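Local coordinates for NmrA family protein (Shigella flexneri 2a, PDB 3QVO), which is of unknown function but has a Rossmann fold of the NmrA family and probably binds NAD(P), at residues A[166-171]-A[201-206]; A[180-185]-A[189-194]. All blocks are in the same frame, centred on the assembly; numbering follows the deposited sequence.

Overall arrangement
Both contacts belong to the C-terminal half of one Rossmann-type domain, their centres about 11 Å apart. Contact 1 is interior, its centre about 7 Å from the centre of the chain, and sets strand 164-174 against helix 197-209. Contact 2, its centre about 17 Å from that of the chain, is at the surface. The chain runs through 166-171, both segments of contact 2, then 201-206. The contacts touch directly, Phe190 CE1 lying 3.2 Å from Arg169 O, and strands 164-174 and 182-184 share one mixed sheet, each pairing with strand 217-222. Contact 1 joins a helix layer to the sheet in the core, while contact 2 lays a surface loop on short strand 182-184 of the same sheet.

Contact 1: A[166-171]-A[201-206]; sequences TILRPA and AALITD
Leu168 sends its two methyls to two consecutive residues of the helix, Leu203 and Ile204, and this three-residue apolar cluster is the whole of the contact. CD1 of Leu168 lies 3.5 Å from CG1 of Ile204, while its other branch, CD2, meets CD2 of Leu203 at 3.8 Å. The fork of the leucine is thus shared between two neighbouring side chains, each of which runs at a slant to it. Leu203 has CG opposite its backbone N (chi1 -176°), which carries one methyl across to the strand. The CB of Ile204 leaves the helix alongside the strand and not at it, and the CG1 methylene makes the touch, not CG2. All three residues are buried, yet only 118 Å² is covered between the segments, and the nearest CA atoms, of Leu168 and Ile204, remain 8.8 Å apart: side chains, not backbones, bridge the gap.

No hydrogen bond crosses. Within the helix, Ala201 O accepts both Thr205 N, at 2.9 Å, and Thr205 OG1, at 3.2 Å, the hydroxyl coming from above the carbonyl plane. On the strand, Thr166 OG1 finds partners beyond both segments, His214 O and Arg119 NH1.

This is the helix-on-sheet packing of an alpha/beta Rossmann fold. Strand 164-174 is parallel to both 119-123 and 217-222; Ile121 of the former and Ile219 and Ile221 of the latter also touch Leu168. Val123 reaches Ile204, Tyr181 touches Leu203, and helix 34-43 packs against Ala201 and Thr205.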
loop_
_atom_site.group_PDB
_atom_site.type_symbol
_atom_site.label_atom_id
_atom_site.label_comp_id
_atom_site.label_asym_id
_atom_site.label_seq_id
_atom_site.Cartn_x
_atom_site.Cartn_y
_atom_site.Cartn_z
ATOM N N THR A 166 -0.665 -4.928 -7.650
ATOM C CA THR A 166 -0.046 -3.715 -8.110
ATOM C C THR A 166 0.971 -3.344 -7.029
ATOM O O THR A 166 0.611 -3.208 -5.859
ATOM C CB THR A 166 -1.043 -2.598 -8.243
ATOM O OG1 THR A 166 -2.167 -3.005 -9.063
ATOM C CG2 THR A 166 -0.353 -1.339 -8.794
ATOM N N ILE A 167 2.239 -3.222 -7.409
ATOM C CA ILE A 167 3.287 -2.783 -6.489
ATOM C C ILE A 167 3.487 -1.319 -6.798
ATOM O O ILE A 167 3.567 -0.931 -7.959
ATOM C CB ILE A 167 4.636 -3.575 -6.688
ATOM C CG1 ILE A 167 4.457 -5.021 -6.234
ATOM C CG2 ILE A 167 5.757 -2.939 -5.920
ATOM C CD1 ILE A 167 5.418 -6.050 -6.861
ATOM N N LEU A 168 3.553 -0.511 -5.754
ATOM C CA LEU A 168 3.645 0.909 -5.892
ATOM C C LEU A 168 4.913 1.318 -5.218
ATOM O O LEU A 168 5.136 0.965 -4.044
ATOM C CB LEU A 168 2.467 1.636 -5.230
ATOM C CG LEU A 168 1.057 1.434 -5.764
ATOM C CD1 LEU A 168 0.080 2.376 -5.032
ATOM C CD2 LEU A 168 1.030 1.678 -7.268
ATOM N N ARG A 169 5.708 2.086 -5.962
ATOM C CA ARG A 169 7.058 2.492 -5.572
ATOM C C ARG A 169 7.192 3.982 -5.613
ATOM O O ARG A 169 7.451 4.527 -6.665
ATOM C CB ARG A 169 8.095 1.897 -6.540
ATOM C CG ARG A 169 8.448 0.493 -6.197
ATOM C CD ARG A 169 9.218 -0.207 -7.265
ATOM N NE ARG A 169 8.781 0.018 -8.639
ATOM C CZ ARG A 169 9.343 0.849 -9.502
ATOM N NH1 ARG A 169 10.360 1.612 -9.137
ATOM N NH2 ARG A 169 8.879 0.928 -10.745
ATOM N N PRO A 170 6.978 4.648 -4.473
ATOM C CA PRO A 170 7.024 6.097 -4.403
ATOM C C PRO A 170 8.378 6.695 -4.133
ATOM O O PRO A 170 9.156 6.152 -3.333
ATOM C CB PRO A 170 6.101 6.437 -3.230
ATOM C CG PRO A 170 6.024 5.198 -2.432
ATOM C CD PRO A 170 6.219 4.065 -3.360
ATOM N N ALA A 171 8.589 7.845 -4.776
ATOM C CA ALA A 171 9.719 8.681 -4.584
ATOM C C ALA A 171 9.652 9.187 -3.164
ATOM O O ALA A 171 8.781 8.770 -2.398
ATOM C CB ALA A 171 9.712 9.819 -5.603
ATOM N N ALA A 201 -1.890 8.379 -2.091
ATOM C CA ALA A 201 -3.221 7.980 -1.615
ATOM C C ALA A 201 -4.261 8.090 -2.716
ATOM O O ALA A 201 -5.124 7.219 -2.857
ATOM C CB ALA A 201 -3.650 8.796 -0.404
ATOM N N ALA A 202 -4.182 9.149 -3.507
ATOM C CA ALA A 202 -5.107 9.332 -4.627
ATOM C C ALA A 202 -5.012 8.163 -5.597
ATOM O O ALA A 202 -6.009 7.687 -6.080
ATOM C CB ALA A 202 -4.826 10.626 -5.332
ATOM N N LEU A 203 -3.814 7.706 -5.898
ATOM C CA LEU A 203 -3.664 6.553 -6.790
ATOM C C LEU A 203 -4.301 5.313 -6.157
ATOM O O LEU A 203 -5.035 4.611 -6.800
ATOM C CB LEU A 203 -2.183 6.266 -7.087
ATOM C CG LEU A 203 -1.907 5.133 -8.106
ATOM C CD1 LEU A 203 -2.627 5.266 -9.501
ATOM C CD2 LEU A 203 -0.403 4.997 -8.317
ATOM N N ILE A 204 -3.977 5.053 -4.902
ATOM C CA ILE A 204 -4.455 3.886 -4.219
ATOM C C ILE A 204 -5.980 3.885 -4.304
ATOM O O ILE A 204 -6.569 2.901 -4.734
ATOM C CB ILE A 204 -3.911 3.819 -2.771
ATOM C CG1 ILE A 204 -2.393 3.598 -2.798
ATOM C CG2 ILE A 204 -4.560 2.671 -1.967
ATOM C CD1 ILE A 204 -1.716 3.937 -1.492
ATOM N N THR A 205 -6.596 5.027 -3.998
ATOM C CA THR A 205 -8.035 5.161 -4.022
ATOM C C THR A 205 -8.628 4.945 -5.409
ATOM O O THR A 205 -9.663 4.283 -5.544
ATOM C CB THR A 205 -8.456 6.514 -3.434
ATOM O OG1 THR A 205 -8.114 6.533 -2.035
ATOM C CG2 THR A 205 -9.953 6.704 -3.526
ATOM N N ASP A 206 -7.983 5.487 -6.446
ATOM C CA ASP A 206 -8.432 5.216 -7.809
ATOM C C ASP A 206 -8.390 3.719 -8.142
ATOM O O ASP A 206 -9.286 3.229 -8.817
ATOM C CB ASP A 206 -7.651 6.023 -8.830
ATOM C CG ASP A 206 -8.001 7.529 -8.792
ATOM O OD1 ASP A 206 -8.879 7.962 -7.981
ATOM O OD2 ASP A 206 -7.384 8.286 -9.581
#

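Contact 2: A[180-185]-A[189-194]; sequences DYELTS and PFKGTI
Thr184 and Lys191 lie alongside each other with their side chains running in opposite directions, and Glu182 meets the same lysine nearly at a right angle. Thr184 touches with its methyl: CG2 is 3.6 Å from CG of Lys191 and 3.8 Å from CE, so a length of the aliphatic chain passes over it. The same methyl packs 3.6 Å from Pro189 O. Its position follows from chi1 of 44°, which places OG1 between the backbone N and the carbonyl carbon and leaves CG2 opposite the carbonyl carbon, facing the loop.

Glu182, extended beyond CG, brings the OE2 end of its carboxylate to the root of the lysine, 3.7 Å from CB. The charged ends do not meet: Glu182 OE1 and Lys191 NZ are 5.8 Å apart. OE2 has a hydrogen-bond partner in Asn222 ND2, which ties the carboxylate back to the sheet. Phe190 turns its CB from the strand; its backbone makes the approach, CA 4.4 Å from Thr184 OG1.

No hydrogen bond joins the segments: the strand contributes side chains, the loop both the Lys191 chain and backbone atoms of Pro189 and Phe190, burying 208 Å² in all. Strand 182-184 runs antiparallel to 217-222 at the edge of the Rossmann-type sheet, with backbone hydrogen bonds between Glu182 and Asn222 and between Thr184 and Gly220. Leu183 turns its CB from the loop, and its side chain touches Ile219 and Ile221 of strand 217-222 and Leu203 of helix 197-209. The chain thus turns back after strand 182-184, an irregular surface loop folding over it before entering strand 194-196.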
loop_
_atom_site.group_PDB
_atom_site.type_symbol
_atom_site.label_atom_id
_atom_site.label_comp_id
_atom_site.label_asym_id
_atom_site.label_seq_id
_atom_site.Cartn_x
_atom_site.Cartn_y
_atom_site.Cartn_z
ATOM N N ASP A 180 -0.370 15.518 -7.388
ATOM C CA ASP A 180 0.376 15.854 -8.611
ATOM C C ASP A 180 1.414 14.758 -8.868
ATOM O O ASP A 180 2.441 14.671 -8.182
ATOM C CB ASP A 180 1.033 17.241 -8.470
ATOM C CG ASP A 180 1.638 17.757 -9.775
ATOM O OD1 ASP A 180 1.393 17.147 -10.834
ATOM O OD2 ASP A 180 2.369 18.778 -9.753
ATOM N N TYR A 181 1.133 13.892 -9.831
ATOM C CA TYR A 181 1.983 12.738 -10.028
ATOM C C TYR A 181 1.945 12.182 -11.430
ATOM O O TYR A 181 1.107 12.568 -12.261
ATOM C CB TYR A 181 1.659 11.648 -9.006
ATOM C CG TYR A 181 0.343 10.934 -9.213
ATOM C CD1 TYR A 181 0.224 9.877 -10.110
ATOM C CD2 TYR A 181 -0.780 11.297 -8.486
ATOM C CE1 TYR A 181 -0.983 9.229 -10.293
ATOM C CE2 TYR A 181 -1.995 10.648 -8.660
ATOM C CZ TYR A 181 -2.090 9.616 -9.561
ATOM O OH TYR A 181 -3.304 8.978 -9.711
ATOM N N GLU A 182 2.921 11.308 -11.668
ATOM C CA GLU A 182 3.091 10.570 -12.914
ATOM C C GLU A 182 3.772 9.257 -12.551
ATOM O O GLU A 182 4.377 9.148 -11.492
ATOM C CB GLU A 182 3.902 11.366 -13.946
ATOM C CG GLU A 182 5.367 11.630 -13.584
ATOM C CD GLU A 182 6.063 12.577 -14.566
ATOM O OE1 GLU A 182 5.446 12.935 -15.600
ATOM O OE2 GLU A 182 7.221 12.967 -14.293
ATOM N N LEU A 183 3.658 8.280 -13.442
ATOM C CA LEU A 183 3.995 6.916 -13.166
ATOM C C LEU A 183 5.039 6.411 -14.126
ATOM O O LEU A 183 5.010 6.729 -15.305
ATOM C CB LEU A 183 2.750 6.060 -13.367
ATOM C CG LEU A 183 1.527 6.469 -12.560
ATOM C CD1 LEU A 183 0.328 5.647 -13.018
ATOM C CD2 LEU A 183 1.820 6.279 -11.072
ATOM N N THR A 184 5.934 5.578 -13.620
ATOM C CA THR A 184 6.993 4.987 -14.417
ATOM C C THR A 184 6.869 3.509 -14.232
ATOM O O THR A 184 6.468 3.054 -13.146
ATOM C CB THR A 184 8.385 5.431 -13.919
ATOM O OG1 THR A 184 8.422 5.378 -12.488
ATOM C CG2 THR A 184 8.704 6.843 -14.378
ATOM N N SER A 185 7.209 2.744 -15.266
ATOM C CA SER A 185 7.103 1.293 -15.184
ATOM C C SER A 185 8.332 0.639 -14.500
ATOM O O SER A 185 9.346 1.312 -14.184
ATOM C CB SER A 185 6.830 0.706 -16.572
ATOM O OG SER A 185 7.946 0.877 -17.417
ATOM N N PRO A 189 13.807 4.280 -14.889
ATOM C CA PRO A 189 14.197 5.071 -13.730
ATOM C C PRO A 189 13.059 5.996 -13.303
ATOM O O PRO A 189 12.217 6.352 -14.112
ATOM C CB PRO A 189 15.401 5.893 -14.240
ATOM C CG PRO A 189 15.355 5.802 -15.756
ATOM C CD PRO A 189 14.199 4.910 -16.155
ATOM N N PHE A 190 13.035 6.357 -12.029
ATOM C CA PHE A 190 12.184 7.422 -11.541
ATOM C C PHE A 190 12.425 8.714 -12.358
ATOM O O PHE A 190 13.537 9.143 -12.422
ATOM C CB PHE A 190 12.544 7.719 -10.081
ATOM C CG PHE A 190 11.972 6.757 -9.098
ATOM C CD1 PHE A 190 10.628 6.806 -8.766
ATOM C CD2 PHE A 190 12.762 5.824 -8.475
ATOM C CE1 PHE A 190 10.092 5.938 -7.838
ATOM C CE2 PHE A 190 12.229 4.923 -7.553
ATOM C CZ PHE A 190 10.889 4.997 -7.229
ATOM N N LYS A 191 11.383 9.314 -12.939
ATOM C CA LYS A 191 11.449 10.641 -13.566
ATOM C C LYS A 191 11.419 11.791 -12.573
ATOM O O LYS A 191 11.401 12.969 -12.982
ATOM C CB LYS A 191 10.276 10.868 -14.530
ATOM C CG LYS A 191 10.187 9.849 -15.650
ATOM C CD LYS A 191 9.068 10.197 -16.641
ATOM C CE LYS A 191 8.714 8.971 -17.506
ATOM N NZ LYS A 191 8.468 9.321 -18.932
ATOM N N GLY A 192 11.423 11.494 -11.280
ATOM C CA GLY A 192 11.484 12.583 -10.318
ATOM C C GLY A 192 11.920 12.185 -8.940
ATOM O O GLY A 192 12.004 11.037 -8.612
ATOM N N THR A 193 12.152 13.182 -8.124
ATOM C CA THR A 193 12.769 13.029 -6.825
ATOM C C THR A 193 11.808 12.813 -5.658
ATOM O O THR A 193 12.167 12.167 -4.702
ATOM C CB THR A 193 13.579 14.309 -6.580
ATOM O OG1 THR A 193 14.878 14.145 -7.181
ATOM C CG2 THR A 193 13.699 14.654 -5.101
ATOM N N ILE A 194 10.614 13.416 -5.730
ATOM C CA ILE A 194 9.677 13.473 -4.605
ATOM C C ILE A 194 8.238 13.198 -5.056
ATOM O O ILE A 194 7.918 13.258 -6.245
ATOM C CB ILE A 194 9.704 14.843 -3.909
ATOM C CG1 ILE A 194 9.110 15.947 -4.819
ATOM C CG2 ILE A 194 11.144 15.245 -3.470
ATOM C CD1 ILE A 194 9.373 17.377 -4.352
#